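Local coordinates for DNA processing protein DprA (Streptococcus pneumoniae, PDB 3UQZ) that helps load RecA onto single-stranded DNA during transformation and is thought to bind incoming strands cooperatively, protecting them from nucleases, at residues T4-E7 with I8-K12; S14-T17 with N18-L22. One frame throughout, in Å; residues are numbered along the deposited sequence.

Contact 1 (T4-E7 with I8-K12) is the N-cap and first turns of helix 5-13; contact 2 (S14-T17 with N18-L22) is the turn that follows it and the start of helix 18-28. Both lie in the same sterile alpha motif domain. Contact 1 is the more buried, through I8, Y9, K10 and L11; contact 2 sets buried L16 and I21 beside exposed G15 and T17. Contact 1 combines main-chain helix bonds with charged and aromatic side chains that find polar partners beyond it, whereas contact 2 relies on uncharged capping. The two meet where L11 O and L16 N stand 3.0 Å apart, a probable hydrogen bond, and where K12 and L11 pack on I21.

Contact 1: residues T4-E7 with I8-K12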
loop_
_atom_site.group_PDB
_atom_site.type_symbol
_atom_site.label_atom_id
_atom_site.label_comp_id
_atom_site.label_asym_id
_atom_site.label_seq_id
_atom_site.Cartn_x
_atom_site.Cartn_y
_atom_site.Cartn_z
ATOM N N THR A 4 -28.982 -38.971 -2.005
ATOM C CA THR A 4 -29.645 -37.913 -1.228
ATOM C C THR A 4 -28.569 -37.210 -0.381
ATOM O O THR A 4 -27.402 -37.625 -0.438
ATOM C CB THR A 4 -30.748 -38.529 -0.326
ATOM O OG1 THR A 4 -30.175 -39.503 0.541
ATOM C CG2 THR A 4 -31.878 -39.151 -1.109
ATOM N N ASN A 5 -28.943 -36.176 0.418
ATOM C CA ASN A 5 -27.977 -35.490 1.289
ATOM C C ASN A 5 -27.407 -36.447 2.334
ATOM O O ASN A 5 -26.205 -36.386 2.621
ATOM C CB ASN A 5 -28.567 -34.247 1.951
ATOM C CG ASN A 5 -28.846 -33.093 1.016
ATOM O OD1 ASN A 5 -28.571 -33.143 -0.200
ATOM N ND2 ASN A 5 -29.437 -32.029 1.575
ATOM N N TYR A 6 -28.253 -37.370 2.858
ATOM C CA TYR A 6 -27.818 -38.401 3.814
ATOM C C TYR A 6 -26.777 -39.326 3.167
ATOM O O TYR A 6 -25.814 -39.722 3.832
ATOM C CB TYR A 6 -29.014 -39.224 4.351
ATOM C CG TYR A 6 -28.583 -40.445 5.137
ATOM C CD1 TYR A 6 -28.085 -40.327 6.430
ATOM C CD2 TYR A 6 -28.586 -41.712 4.554
ATOM C CE1 TYR A 6 -27.611 -41.435 7.128
ATOM C CE2 TYR A 6 -28.112 -42.827 5.243
ATOM C CZ TYR A 6 -27.641 -42.687 6.534
ATOM O OH TYR A 6 -27.202 -43.792 7.218
ATOM N N GLU A 7 -26.984 -39.674 1.880
ATOM C CA GLU A 7 -26.071 -40.546 1.148
ATOM C C GLU A 7 -24.741 -39.869 0.906
ATOM O O GLU A 7 -23.705 -40.524 1.055
ATOM C CB GLU A 7 -26.697 -41.083 -0.141
ATOM C CG GLU A 7 -27.848 -42.049 0.093
ATOM C CD GLU A 7 -27.494 -43.403 0.677
ATOM O OE1 GLU A 7 -26.304 -43.793 0.631
ATOM O OE2 GLU A 7 -28.423 -44.081 1.173
ATOM N N ILE A 8 -24.760 -38.542 0.627
ATOM C CA ILE A 8 -23.548 -37.731 0.463
ATOM C C ILE A 8 -22.710 -37.848 1.753
ATOM O O ILE A 8 -21.526 -38.187 1.681
ATOM C CB ILE A 8 -23.883 -36.257 0.084
ATOM C CG1 ILE A 8 -24.413 -36.161 -1.376
ATOM C CG2 ILE A 8 -22.670 -35.370 0.274
ATOM C CD1 ILE A 8 -25.122 -34.839 -1.766
ATOM N N TYR A 9 -23.354 -37.655 2.925
ATOM C CA TYR A 9 -22.722 -37.803 4.239
ATOM C C TYR A 9 -22.194 -39.222 4.425
ATOM O O TYR A 9 -21.049 -39.384 4.858
ATOM C CB TYR A 9 -23.702 -37.433 5.368
ATOM C CG TYR A 9 -23.060 -37.352 6.738
ATOM C CD1 TYR A 9 -21.951 -36.540 6.963
ATOM C CD2 TYR A 9 -23.579 -38.065 7.819
ATOM C CE1 TYR A 9 -21.354 -36.463 8.222
ATOM C CE2 TYR A 9 -22.995 -37.987 9.084
ATOM C CZ TYR A 9 -21.883 -37.184 9.278
ATOM O OH TYR A 9 -21.299 -37.098 10.517
ATOM N N LYS A 10 -23.013 -40.247 4.056
ATOM C CA LYS A 10 -22.636 -41.662 4.134
ATOM C C LYS A 10 -21.398 -41.980 3.262
ATOM O O LYS A 10 -20.563 -42.785 3.682
ATOM C CB LYS A 10 -23.828 -42.572 3.806
ATOM C CG LYS A 10 -23.654 -44.009 4.279
ATOM C CD LYS A 10 -24.892 -44.840 4.015
ATOM C CE LYS A 10 -24.645 -46.302 4.294
ATOM N NZ LYS A 10 -25.801 -47.130 3.892
ATOM N N LEU A 11 -21.255 -41.314 2.086
ATOM C CA LEU A 11 -20.092 -41.475 1.193
ATOM C C LEU A 11 -18.821 -40.887 1.820
ATOM O O LEU A 11 -17.752 -41.478 1.698
ATOM C CB LEU A 11 -20.344 -40.866 -0.204
ATOM C CG LEU A 11 -21.420 -41.525 -1.084
ATOM C CD1 LEU A 11 -21.639 -40.734 -2.341
ATOM C CD2 LEU A 11 -21.047 -42.937 -1.463
ATOM N N LYS A 12 -18.946 -39.740 2.515
ATOM C CA LYS A 12 -17.848 -39.087 3.240
ATOM C C LYS A 12 -17.385 -40.016 4.375
ATOM O O LYS A 12 -16.185 -40.202 4.564
ATOM C CB LYS A 12 -18.297 -37.728 3.817
ATOM C CG LYS A 12 -17.917 -36.541 2.942
ATOM C CD LYS A 12 -18.315 -35.194 3.517
ATOM C CE LYS A 12 -17.451 -34.107 2.925
ATOM N NZ LYS A 12 -18.074 -32.776 3.057
HETATM O O HOH W 1 -28.921 -46.452 2.989
#
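Y6 and K10, one helical turn apart, cross at a slant, with Y6 CE2 4.0 Å from K10 CD. The lysine meets the ring with its aliphatic shaft, which extends fully beyond CG. E7 runs alongside that shaft in the same direction, its OE1 3.8 Å from K10 CD. A bend at chi2 (-69°) folds the glutamate chain, and E7 OE1 stays 4.7 Å from K10 NZ. A water spans the gap, donating to E7 OE2 and weakly accepting from K10 NZ. The stronger partners lie outside: D61 forms a salt bridge with K10 and a hydrogen bond with Y6 OH, while Y56 bonds to E7 OE1 and offers its ring to the lysine cation. A long charged chain suits K10, because its methylenes can pass alongside Y6 while its ammonium reaches D61. On another side of the helix, N5 and I8 point the same way; N5 turns its polar end to S75 and D78, whereas I8, apolar and buried, packs on L25, V93 and L94 and brings CG1 to 3.5 Å from T4 O. I8 N, Y9 N, K10 N and L11 N donate to the carbonyls four residues earlier. The short hydroxyl of T4 suits the cap, its OG1 accepting a weak 3.5 Å bond from E7 N. This is a threonine N-cap followed by regular alpha-helical turns, here the first helix of the sterile alpha motif domain.

Contact 2: residues S14-T17 with N18-L22; sequences SGLT and NQQIL
The Q20 amide is the flat group of this contact, and T17 covers one of its faces: T17 OG1 sits above it, 3.4 Å from Q20 CD, with T17 CG2 over the oxygen end on the same side. L16 crosses the glutamine chain at about a right angle; L16 CA comes up beside the oxygen, 3.4 Å from Q20 OE1, and L16 CD1 lies on the side of the amide plane opposite T17. Q20 OE1 takes a nearly straight hydrogen bond of 2.9 Å from T17 N. A water also lies within bonding range of Q20 OE1 and G15 O, but its distances are short and its position is less certain. In return, T17 OG1 accepts from Q20 N at 3.2 Å; chi1 of 67° sets this hydroxyl between its own N and carbonyl carbon, facing the helix start. These reciprocal bonds make a capping box, for which threonine supplies a short acceptor and glutamine a longer one that reaches back. T17 O accepts the first regular helix bond, from I21 N at 2.9 Å. Beside the cap, I21 CG1 packs against L16 CB at 3.8 Å, and both side chains rest on L11 of the preceding helix. G15, with positive phi, closes that helix in a Schellman motif, a conformation glycine adopts readily. The chemistry implies a helix start where the N-cap residue's own NH and one first-turn NH, Q20 N, are met by uncharged side chains.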
loop_
_atom_site.group_PDB
_atom_site.type_symbol
_atom_site.label_atom_id
_atom_site.label_comp_id
_atom_site.label_asym_id
_atom_site.label_seq_id
_atom_site.Cartn_x
_atom_site.Cartn_y
_atom_site.Cartn_z
ATOM N N SER A 14 -17.664 -43.261 4.392
ATOM C CA SER A 14 -17.148 -44.493 3.800
ATOM C C SER A 14 -15.717 -44.301 3.301
ATOM O O SER A 14 -15.079 -45.270 2.886
ATOM C CB SER A 14 -18.055 -44.960 2.669
ATOM O OG SER A 14 -19.397 -45.109 3.103
ATOM N N GLY A 15 -15.229 -43.059 3.341
ATOM C CA GLY A 15 -13.866 -42.713 2.964
ATOM C C GLY A 15 -13.687 -41.893 1.705
ATOM O O GLY A 15 -12.549 -41.678 1.282
ATOM N N LEU A 16 -14.784 -41.420 1.096
ATOM C CA LEU A 16 -14.695 -40.617 -0.122
ATOM C C LEU A 16 -14.395 -39.157 0.209
ATOM O O LEU A 16 -15.004 -38.593 1.125
ATOM C CB LEU A 16 -15.984 -40.758 -0.953
ATOM C CG LEU A 16 -15.930 -41.643 -2.222
ATOM C CD1 LEU A 16 -15.117 -42.919 -2.012
ATOM C CD2 LEU A 16 -17.335 -41.964 -2.731
ATOM N N THR A 17 -13.427 -38.556 -0.513
ATOM C CA THR A 17 -13.057 -37.147 -0.329
ATOM C C THR A 17 -14.100 -36.275 -1.015
ATOM O O THR A 17 -14.825 -36.749 -1.894
ATOM C CB THR A 17 -11.662 -36.827 -0.898
ATOM O OG1 THR A 17 -11.690 -36.960 -2.314
ATOM C CG2 THR A 17 -10.565 -37.668 -0.293
ATOM N N ASN A 18 -14.147 -34.990 -0.637
ATOM C CA ASN A 18 -15.048 -34.004 -1.225
ATOM C C ASN A 18 -14.889 -33.942 -2.746
ATOM O O ASN A 18 -15.896 -33.910 -3.453
ATOM C CB ASN A 18 -14.784 -32.647 -0.614
ATOM C CG ASN A 18 -15.838 -31.657 -0.950
ATOM O OD1 ASN A 18 -16.832 -31.543 -0.239
ATOM N ND2 ASN A 18 -15.648 -30.929 -2.048
ATOM N N GLN A 19 -13.629 -33.937 -3.248
ATOM C CA GLN A 19 -13.373 -33.935 -4.692
ATOM C C GLN A 19 -13.933 -35.202 -5.342
ATOM O O GLN A 19 -14.541 -35.108 -6.412
ATOM C CB GLN A 19 -11.877 -33.787 -5.011
ATOM C CG GLN A 19 -11.490 -32.429 -5.591
ATOM C CD GLN A 19 -12.284 -31.999 -6.808
ATOM O OE1 GLN A 19 -12.673 -32.805 -7.668
ATOM N NE2 GLN A 19 -12.522 -30.702 -6.915
ATOM N N GLN A 20 -13.761 -36.376 -4.679
ATOM C CA GLN A 20 -14.276 -37.652 -5.185
ATOM C C GLN A 20 -15.804 -37.644 -5.299
ATOM O O GLN A 20 -16.325 -38.090 -6.327
ATOM C CB GLN A 20 -13.771 -38.836 -4.346
ATOM C CG GLN A 20 -12.301 -39.156 -4.598
ATOM C CD GLN A 20 -11.681 -40.078 -3.571
ATOM O OE1 GLN A 20 -12.172 -40.250 -2.441
ATOM N NE2 GLN A 20 -10.545 -40.655 -3.939
ATOM N N ILE A 21 -16.519 -37.087 -4.283
ATOM C CA ILE A 21 -17.990 -36.975 -4.292
ATOM C C ILE A 21 -18.448 -35.981 -5.375
ATOM O O ILE A 21 -19.455 -36.224 -6.044
ATOM C CB ILE A 21 -18.578 -36.696 -2.882
ATOM C CG1 ILE A 21 -18.219 -37.851 -1.912
ATOM C CG2 ILE A 21 -20.107 -36.475 -2.940
ATOM C CD1 ILE A 21 -18.044 -37.488 -0.544
ATOM N N LEU A 22 -17.671 -34.898 -5.581
ATOM C CA LEU A 22 -17.924 -33.913 -6.626
ATOM C C LEU A 22 -17.927 -34.558 -8.014
ATOM O O LEU A 22 -18.831 -34.264 -8.787
ATOM C CB LEU A 22 -16.918 -32.752 -6.559
ATOM C CG LEU A 22 -17.451 -31.449 -5.957
ATOM C CD1 LEU A 22 -16.314 -30.540 -5.543
ATOM C CD2 LEU A 22 -18.416 -30.737 -6.921
HETATM O O HOH W 2 -11.031 -41.889 -0.729
#